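Local coordinates for putative DNA-binding protein (Salmonella choleraesuis, PDB 2HX0) that probably binds DNA and carries a magnesium ion in a site built from three histidines, at residues A[47-52]-A[79-84]. The protein carries 2 engineered substitutions. Residues are numbered along the deposited sequence; the frame is centred on the assembly and turned at random.
Sequences AWIAGC and ISLNGT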
loop_
_atom_site.group_PDB
_atom_site.type_symbol
_atom_site.label_atom_id
_atom_site.label_comp_id
_atom_site.label_asym_id
_atom_site.label_seq_id
_atom_site.Cartn_x
_atom_site.Cartn_y
_atom_site.Cartn_z
ATOM N N ALA A 47 0.719 7.319 13.466
ATOM C CA ALA A 47 1.400 7.051 12.213
ATOM C C ALA A 47 0.900 5.821 11.478
ATOM O O ALA A 47 0.159 5.009 12.027
ATOM C CB ALA A 47 2.910 6.928 12.475
ATOM N N TRP A 48 1.300 5.703 10.218
ATOM C CA TRP A 48 0.928 4.553 9.402
ATOM C C TRP A 48 2.007 4.371 8.348
ATOM O O TRP A 48 2.759 5.301 8.054
ATOM C CB TRP A 48 -0.458 4.775 8.759
ATOM C CG TRP A 48 -0.485 5.470 7.415
ATOM C CD1 TRP A 48 -0.551 4.878 6.185
ATOM C CD2 TRP A 48 -0.501 6.882 7.180
ATOM N NE1 TRP A 48 -0.612 5.834 5.200
ATOM C CE2 TRP A 48 -0.582 7.074 5.783
ATOM C CE3 TRP A 48 -0.455 8.006 8.016
ATOM C CZ2 TRP A 48 -0.622 8.347 5.201
ATOM C CZ3 TRP A 48 -0.492 9.271 7.439
ATOM C CH2 TRP A 48 -0.575 9.430 6.041
ATOM N N ILE A 49 2.113 3.164 7.805
ATOM C CA ILE A 49 3.112 2.906 6.776
ATOM C C ILE A 49 2.519 3.353 5.447
ATOM O O ILE A 49 1.566 2.752 4.950
ATOM C CB ILE A 49 3.456 1.411 6.682
ATOM C CG1 ILE A 49 3.798 0.861 8.070
ATOM C CG2 ILE A 49 4.630 1.225 5.728
ATOM C CD1 ILE A 49 5.006 1.493 8.818
ATOM N N ALA A 50 3.080 4.419 4.882
ATOM C CA ALA A 50 2.585 4.958 3.620
ATOM C C ALA A 50 3.235 4.319 2.401
ATOM O O ALA A 50 2.706 4.404 1.295
ATOM C CB ALA A 50 2.785 6.478 3.585
ATOM N N GLY A 51 4.383 3.684 2.601
ATOM C CA GLY A 51 5.072 3.039 1.497
ATOM C C GLY A 51 6.201 2.183 2.027
ATOM O O GLY A 51 6.847 2.551 3.004
ATOM N N CYS A 52 6.438 1.034 1.401
ATOM C CA CYS A 52 7.511 0.158 1.856
ATOM C C CYS A 52 7.952 -0.848 0.808
ATOM O O CYS A 52 7.129 -1.459 0.122
ATOM C CB CYS A 52 7.081 -0.596 3.122
ATOM S SG CYS A 52 8.335 -1.728 3.804
ATOM N N ILE A 79 6.648 -7.330 -0.236
ATOM C CA ILE A 79 5.716 -6.847 -1.247
ATOM C C ILE A 79 4.864 -5.728 -0.681
ATOM O O ILE A 79 4.571 -4.744 -1.364
ATOM C CB ILE A 79 4.825 -7.997 -1.757
ATOM C CG1 ILE A 79 5.696 -9.025 -2.489
ATOM C CG2 ILE A 79 3.746 -7.461 -2.691
ATOM C CD1 ILE A 79 5.052 -10.017 -3.395
ATOM N N SER A 80 4.469 -5.878 0.573
ATOM C CA SER A 80 3.688 -4.846 1.228
ATOM C C SER A 80 3.780 -4.974 2.735
ATOM O O SER A 80 3.830 -6.074 3.285
ATOM C CB SER A 80 2.224 -4.902 0.791
ATOM O OG SER A 80 1.605 -6.100 1.208
ATOM N N LEU A 81 3.834 -3.824 3.389
ATOM C CA LEU A 81 3.886 -3.739 4.836
ATOM C C LEU A 81 2.899 -2.623 5.109
ATOM O O LEU A 81 3.145 -1.468 4.766
ATOM C CB LEU A 81 5.285 -3.343 5.312
ATOM C CG LEU A 81 5.358 -3.022 6.806
ATOM C CD1 LEU A 81 4.994 -4.254 7.608
ATOM C CD2 LEU A 81 6.757 -2.541 7.156
ATOM N N ASN A 82 1.768 -2.978 5.698
ATOM C CA ASN A 82 0.726 -2.003 5.963
ATOM C C ASN A 82 0.283 -1.984 7.403
ATOM O O ASN A 82 0.410 -2.971 8.126
ATOM C CB ASN A 82 -0.484 -2.282 5.071
ATOM C CG ASN A 82 -0.254 -1.870 3.633
ATOM O OD1 ASN A 82 -0.095 -0.685 3.335
ATOM N ND2 ASN A 82 -0.232 -2.845 2.733
ATOM N N GLY A 83 -0.244 -0.847 7.824
ATOM C CA GLY A 83 -0.712 -0.760 9.184
ATOM C C GLY A 83 -0.402 0.548 9.862
ATOM O O GLY A 83 0.232 1.442 9.295
ATOM N N THR A 84 -0.853 0.635 11.103
ATOM C CA THR A 84 -0.690 1.815 11.924
ATOM C C THR A 84 0.312 1.556 13.032
ATOM O O THR A 84 0.586 0.411 13.380
ATOM C CB THR A 84 -2.033 2.184 12.567
ATOM O OG1 THR A 84 -2.565 1.031 13.244
ATOM C CG2 THR A 84 -3.023 2.636 11.504
HETATM O O HOH W 1 -0.420 1.130 5.663
HETATM O O HOH W 2 4.674 -1.847 1.394
#
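Trp48 and Thr84 form the antiparallel, non-hydrogen-bonded pair where two central strands of the PCC-domain sheet meet. Their CA atoms are 4.1 Å apart. Next to them, Ile49 N donates to Gly83 O at 3.0 Å. The bond is fairly straight, 158° at the hydrogen. The same carbonyl oxygen also takes a CA-H...O contact from Trp48 CA.

Further along, the strands part and water replaces direct pairing. One water donates to Ile49 O and Asn82 OD1 and accepts from Gly83 N at 2.9 Å. It lies at the edge of the Trp48 ring, in its plane. A second water bridges Cys52 O and Leu81 N. The parting coincides with a classic beta bulge, in which Ala50 and Gly51 both face Val121.

On the other face, Ile49, Cys52 and Leu81 pack together. Ile49 CG2 lies 3.2 Å from Leu81 O. Cys52 SG, anti to its backbone N (chi1 -180°), touches Leu81 CB and CD2, both at 3.8 Å. The Trp48 side is a subunit interface: Trp48 NE1 donates a hydrogen bond to Ala50 O of the second subunit. Thr84 OG1 is hydrogen-bonded to Glu119 OE1 of that subunit and to Arg132 NH2 of its own chain. Thr84 also packs on His91, a magnesium ligand.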